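Uncharacterized protein (Arthrobacter sp., PDB 3KOP) is of unknown function but has a cyclophilin-like fold, built on an antiparallel beta sheet, and belongs to the DUF3830 family. Local coordinates at residues F[49-52]-F[53-57]; F[38-41]-F[42-45]. All coordinates share one frame; numbering follows the deposited sequence.

Interaction 1: F[49-52]-F[53-57]; sequences KAVW and DALPQ
Lys49 and Asp53 form an i to i+4 salt bridge at the C-terminal end of helix 45-54, before the chain enters strand 57-63. Lys49 NZ meets Asp53 OD2 at 2.7 Å, on the oxygen's syn lone pair. The lysine chain is extended up to CE and bends at its last torsion (chi4 53°), which turns the ammonium onto the carboxylate, while CG passes 3.4 Å from the same OD2. Between the same two residues, the backbone bond from Asp53 N to Lys49 O is nearly straight (166°). Two i+3 bonds follow: Ala54 N reaches Val51 O at 3.0 Å, and Leu55 N reaches Trp52 O, which also accepts from Arg183 NH2. Toward the sheet, Leu55 CD2 lies 3.7 Å from Val51 CG1, the two side chains crossing at a slant, and Leu55 also packs on Ile24 and Phe181. Trp52 turns its indole edge, in plane, to Asp53 OD1, 3.8 Å from CD1; Arg22 and Arg183 make cation-pi contacts with the ring. Past the cis peptide before Pro56, Gln57 NE2 donates back to Ala54 O as strand 57-63 begins beside strand 178-183. Such i+3 bonds following an i+4 bond are common in the last turn of a helix.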
ATOM      1  N   LYS F  49      -8.709  -2.737  29.646  1.00 14.92           N
ATOM      2  CA  LYS F  49      -9.815  -2.642  30.612  1.00 14.81           C
ATOM      3  C   LYS F  49     -11.124  -3.121  30.019  1.00 15.00           C
ATOM      4  O   LYS F  49     -11.868  -3.877  30.680  1.00 15.57           O
ATOM      5  CB  LYS F  49      -9.971  -1.193  31.099  1.00 14.66           C
ATOM      6  CG  LYS F  49     -11.221  -0.957  31.977  1.00 14.48           C
ATOM      7  CD  LYS F  49     -11.178   0.410  32.617  1.00 14.59           C
ATOM      8  CE  LYS F  49     -12.518   0.724  33.324  1.00 15.23           C
ATOM      9  NZ  LYS F  49     -12.926  -0.370  34.313  1.00 13.92           N
ATOM     10  N   ALA F  50     -11.433  -2.650  28.804  1.00 14.56           N
ATOM     11  CA  ALA F  50     -12.717  -2.955  28.150  1.00 14.24           C
ATOM     12  C   ALA F  50     -12.855  -4.466  28.009  1.00 14.49           C
ATOM     13  O   ALA F  50     -13.931  -5.042  28.307  1.00 14.19           O
ATOM     14  CB  ALA F  50     -12.852  -2.275  26.772  1.00 13.85           C
ATOM     15  N   VAL F  51     -11.776  -5.108  27.578  1.00 13.67           N
ATOM     16  CA  VAL F  51     -11.780  -6.564  27.458  1.00 13.62           C
ATOM     17  C   VAL F  51     -11.824  -7.278  28.838  1.00 13.96           C
ATOM     18  O   VAL F  51     -12.704  -8.106  29.090  1.00 13.68           O
ATOM     19  CB  VAL F  51     -10.608  -7.045  26.616  1.00 13.69           C
ATOM     20  CG1 VAL F  51     -10.511  -8.586  26.602  1.00 12.04           C
ATOM     21  CG2 VAL F  51     -10.736  -6.481  25.156  1.00 13.05           C
ATOM     22  N   TRP F  52     -10.894  -6.951  29.738  1.00 14.43           N
ATOM     23  CA  TRP F  52     -10.861  -7.565  31.075  1.00 14.64           C
ATOM     24  C   TRP F  52     -12.237  -7.527  31.739  1.00 14.98           C
ATOM     25  O   TRP F  52     -12.740  -8.542  32.244  1.00 15.03           O
ATOM     26  CB  TRP F  52      -9.854  -6.868  31.985  1.00 14.92           C
ATOM     27  CG  TRP F  52      -9.804  -7.500  33.382  1.00 15.89           C
ATOM     28  CD1 TRP F  52     -10.568  -7.165  34.480  1.00 16.96           C
ATOM     29  CD2 TRP F  52      -8.984  -8.605  33.791  1.00 16.59           C
ATOM     30  NE1 TRP F  52     -10.269  -7.995  35.533  1.00 17.02           N
ATOM     31  CE2 TRP F  52      -9.295  -8.881  35.148  1.00 17.39           C
ATOM     32  CE3 TRP F  52      -7.997  -9.370  33.152  1.00 18.57           C
ATOM     33  CZ2 TRP F  52      -8.638  -9.887  35.877  1.00 18.11           C
ATOM     34  CZ3 TRP F  52      -7.372 -10.389  33.861  1.00 19.42           C
ATOM     35  CH2 TRP F  52      -7.683 -10.631  35.216  1.00 18.92           C
ATOM     36  N   ASP F  53     -12.822  -6.339  31.772  1.00 15.76           N
ATOM     37  CA  ASP F  53     -14.106  -6.110  32.444  1.00 16.28           C
ATOM     38  C   ASP F  53     -15.208  -7.046  31.944  1.00 16.46           C
ATOM     39  O   ASP F  53     -16.072  -7.452  32.706  1.00 16.59           O
ATOM     40  CB  ASP F  53     -14.558  -4.646  32.292  1.00 16.16           C
ATOM     41  CG  ASP F  53     -13.737  -3.672  33.135  1.00 17.30           C
ATOM     42  OD1 ASP F  53     -12.802  -4.107  33.836  1.00 17.43           O
ATOM     43  OD2 ASP F  53     -14.018  -2.455  33.075  1.00 17.61           O
ATOM     44  N   ALA F  54     -15.142  -7.413  30.664  1.00 16.34           N
ATOM     45  CA  ALA F  54     -16.213  -8.184  30.012  1.00 16.15           C
ATOM     46  C   ALA F  54     -15.949  -9.667  29.902  1.00 15.78           C
ATOM     47  O   ALA F  54     -16.823 -10.409  29.438  1.00 15.90           O
ATOM     48  CB  ALA F  54     -16.495  -7.599  28.618  1.00 16.46           C
ATOM     49  N   LEU F  55     -14.788 -10.139  30.357  1.00 15.48           N
ATOM     50  CA  LEU F  55     -14.480 -11.560  30.238  1.00 15.43           C
ATOM     51  C   LEU F  55     -15.350 -12.389  31.186  1.00 16.72           C
ATOM     52  O   LEU F  55     -15.715 -11.926  32.284  1.00 16.45           O
ATOM     53  CB  LEU F  55     -13.012 -11.823  30.504  1.00 15.52           C
ATOM     54  CG  LEU F  55     -12.024 -11.160  29.537  1.00 15.04           C
ATOM     55  CD1 LEU F  55     -10.580 -11.467  29.995  1.00 14.68           C
ATOM     56  CD2 LEU F  55     -12.263 -11.544  28.073  1.00 14.39           C
ATOM     57  N   PRO F  56     -15.655 -13.623  30.779  1.00 17.13           N
ATOM     58  CA  PRO F  56     -15.133 -14.228  29.542  1.00 17.22           C
ATOM     59  C   PRO F  56     -15.882 -13.815  28.270  1.00 17.24           C
ATOM     60  O   PRO F  56     -17.027 -13.380  28.350  1.00 16.72           O
ATOM     61  CB  PRO F  56     -15.337 -15.722  29.793  1.00 17.30           C
ATOM     62  CG  PRO F  56     -16.525 -15.785  30.676  1.00 17.82           C
ATOM     63  CD  PRO F  56     -16.420 -14.596  31.573  1.00 17.59           C
ATOM     64  N   GLN F  57     -15.221 -13.953  27.124  1.00 17.47           N
ATOM     65  CA  GLN F  57     -15.838 -13.781  25.808  1.00 17.72           C
ATOM     66  C   GLN F  57     -15.484 -14.990  24.959  1.00 18.63           C
ATOM     67  O   GLN F  57     -14.301 -15.404  24.831  1.00 18.02           O
ATOM     68  CB  GLN F  57     -15.377 -12.498  25.126  1.00 17.90           C
ATOM     69  CG  GLN F  57     -15.836 -11.240  25.826  1.00 18.35           C
ATOM     70  CD  GLN F  57     -17.335 -11.011  25.690  1.00 18.55           C
ATOM     71  OE1 GLN F  57     -17.884 -11.167  24.611  1.00 18.49           O
ATOM     72  NE2 GLN F  57     -17.980 -10.573  26.773  1.00 16.38           N
TER

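Interaction 2: F[38-41]-F[42-45]; sequences LLLD and DVAP
Leu40 and Ala44 close the turn between strand 33-39 and helix 45-54, a strand-to-helix connection in the cyclophilin-like fold that starts with an inverse gamma turn centred on Leu40 and finishes at Ala44, the N-cap residue. The main link is a short backbone hydrogen bond, Ala44 N to Leu40 O at 2.7 Å. Ala44 CB sits 3.4 Å from that oxygen, and Ala44 O accepts a hydrogen bond from Ser48 OG in the first turn of the helix. The backbone oxygen of Asp41 rests 3.4 Å from Pro45 CB.

On the apolar side, Leu40 and Val43 lie alongside one another and point the same way. Val43 CG2 occupies the position between its own backbone N and carbonyl carbon, with CG1 opposite the carbonyl carbon (chi1 -60°), and this brings CG2 within 3.9 Å of Leu40 CB. Leu40 also packs on Val151 of strand 145-157, whereas Val43 touches Pro110 of a second subunit.

Asp42 turns back on the loop: with chi1 at 56°, its OD1 comes to 2.9 Å from Val43 N in a weak hydrogen bond. Asp41 directs its carboxylate to Arg22, with which OD1 forms a salt bridge that probably favours the charged carboxylate. A water ties this aspartate to the start of the helix, donating one hydrogen bond to Asp41 OD1 at 2.7 Å and another to Pro45 O at 2.8 Å.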
ATOM      1  N   LEU F  38      -0.169 -11.570  28.223  1.00 15.54           N
ATOM      2  CA  LEU F  38      -0.035 -10.427  29.071  1.00 15.25           C
ATOM      3  C   LEU F  38      -0.879  -9.313  28.514  1.00 15.47           C
ATOM      4  O   LEU F  38      -0.775  -8.954  27.348  1.00 14.76           O
ATOM      5  CB  LEU F  38       1.407  -9.976  29.111  1.00 15.46           C
ATOM      6  CG  LEU F  38       1.692  -8.638  29.753  1.00 16.70           C
ATOM      7  CD1 LEU F  38       1.501  -8.779  31.316  1.00 15.76           C
ATOM      8  CD2 LEU F  38       3.095  -8.171  29.383  1.00 17.34           C
ATOM      9  N   LEU F  39      -1.676  -8.716  29.386  1.00 14.67           N
ATOM     10  CA  LEU F  39      -2.511  -7.616  29.003  1.00 15.53           C
ATOM     11  C   LEU F  39      -1.690  -6.329  29.021  1.00 15.08           C
ATOM     12  O   LEU F  39      -0.985  -6.081  29.974  1.00 15.11           O
ATOM     13  CB  LEU F  39      -3.651  -7.550  29.997  1.00 15.72           C
ATOM     14  CG  LEU F  39      -5.037  -7.442  29.496  1.00 18.31           C
ATOM     15  CD1 LEU F  39      -5.343  -8.462  28.397  1.00 16.61           C
ATOM     16  CD2 LEU F  39      -6.009  -7.608  30.699  1.00 17.54           C
ATOM     17  N   LEU F  40      -1.784  -5.520  27.960  1.00 15.08           N
ATOM     18  CA  LEU F  40      -0.895  -4.376  27.775  1.00 14.94           C
ATOM     19  C   LEU F  40      -1.503  -3.112  28.410  1.00 15.40           C
ATOM     20  O   LEU F  40      -1.902  -2.157  27.721  1.00 14.29           O
ATOM     21  CB  LEU F  40      -0.561  -4.172  26.295  1.00 14.63           C
ATOM     22  CG  LEU F  40       0.199  -5.321  25.609  1.00 14.67           C
ATOM     23  CD1 LEU F  40       0.337  -4.969  24.124  1.00 12.26           C
ATOM     24  CD2 LEU F  40       1.590  -5.667  26.272  1.00 13.81           C
ATOM     25  N   ASP F  41      -1.575  -3.147  29.744  1.00 15.74           N
ATOM     26  CA  ASP F  41      -2.134  -2.036  30.535  1.00 16.70           C
ATOM     27  C   ASP F  41      -1.325  -0.769  30.413  1.00 17.45           C
ATOM     28  O   ASP F  41      -1.878   0.312  30.582  1.00 18.26           O
ATOM     29  CB  ASP F  41      -2.276  -2.444  32.006  1.00 16.93           C
ATOM     30  CG  ASP F  41      -3.453  -3.351  32.232  1.00 16.96           C
ATOM     31  OD1 ASP F  41      -4.545  -2.951  31.835  1.00 17.69           O
ATOM     32  OD2 ASP F  41      -3.306  -4.439  32.804  1.00 19.20           O
ATOM     33  N   ASP F  42      -0.031  -0.886  30.113  1.00 18.15           N
ATOM     34  CA  ASP F  42       0.811   0.303  29.883  1.00 19.73           C
ATOM     35  C   ASP F  42       0.474   1.052  28.575  1.00 18.48           C
ATOM     36  O   ASP F  42       0.203   2.226  28.604  1.00 18.88           O
ATOM     37  CB  ASP F  42       2.323  -0.020  29.974  1.00 20.19           C
ATOM     38  CG  ASP F  42       2.797  -1.144  29.022  1.00 24.34           C
ATOM     39  OD1 ASP F  42       2.001  -1.887  28.358  1.00 25.64           O
ATOM     40  OD2 ASP F  42       4.040  -1.303  28.968  1.00 29.95           O
ATOM     41  N   VAL F  43       0.428   0.362  27.446  1.00 17.74           N
ATOM     42  CA  VAL F  43       0.244   1.027  26.146  1.00 17.20           C
ATOM     43  C   VAL F  43      -1.169   0.921  25.551  1.00 16.28           C
ATOM     44  O   VAL F  43      -1.499   1.648  24.624  1.00 16.28           O
ATOM     45  CB  VAL F  43       1.320   0.529  25.124  1.00 17.60           C
ATOM     46  CG1 VAL F  43       2.730   0.834  25.646  1.00 18.66           C
ATOM     47  CG2 VAL F  43       1.141  -0.970  24.795  1.00 16.45           C
ATOM     48  N   ALA F  44      -1.990  -0.005  26.043  1.00 15.26           N
ATOM     49  CA  ALA F  44      -3.383  -0.164  25.595  1.00 14.17           C
ATOM     50  C   ALA F  44      -4.296  -0.219  26.842  1.00 14.24           C
ATOM     51  O   ALA F  44      -5.031  -1.215  27.024  1.00 13.64           O
ATOM     52  CB  ALA F  44      -3.577  -1.471  24.791  1.00 13.81           C
ATOM     53  N   PRO F  45      -4.249   0.824  27.702  1.00 14.70           N
ATOM     54  CA  PRO F  45      -5.039   0.768  28.955  1.00 14.43           C
ATOM     55  C   PRO F  45      -6.516   0.698  28.716  1.00 14.66           C
ATOM     56  O   PRO F  45      -7.207  -0.039  29.428  1.00 14.30           O
ATOM     57  CB  PRO F  45      -4.674   2.077  29.668  1.00 15.22           C
ATOM     58  CG  PRO F  45      -4.175   3.008  28.559  1.00 14.97           C
ATOM     59  CD  PRO F  45      -3.443   2.056  27.627  1.00 14.71           C
TER
HETATM   60  O   HOH W   1      -6.017  -0.640  31.857  1.00 33.43           O

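The two contacts bracket helix 45-54: residues 38-45 lead from strand 33-39 to its N-terminus, and residues 49-57 carry its last turn into strand 57-63. Their centres lie about 13 Å apart, yet they meet directly where Trp52 CE3 packs on Leu39 CD2 at 3.6 Å. Interaction 2 is a surface contact in which backbone and water-mediated bonds shape a loop reaching a second subunit. Interaction 1 is partly buried, with an exposed salt bridge on one side and Val51 and Leu55 buried on the other. Arg22 serves both, as salt-bridge partner of Asp41 and cation-pi partner of Trp52, so one arginine joins the loop before the helix to its last turn.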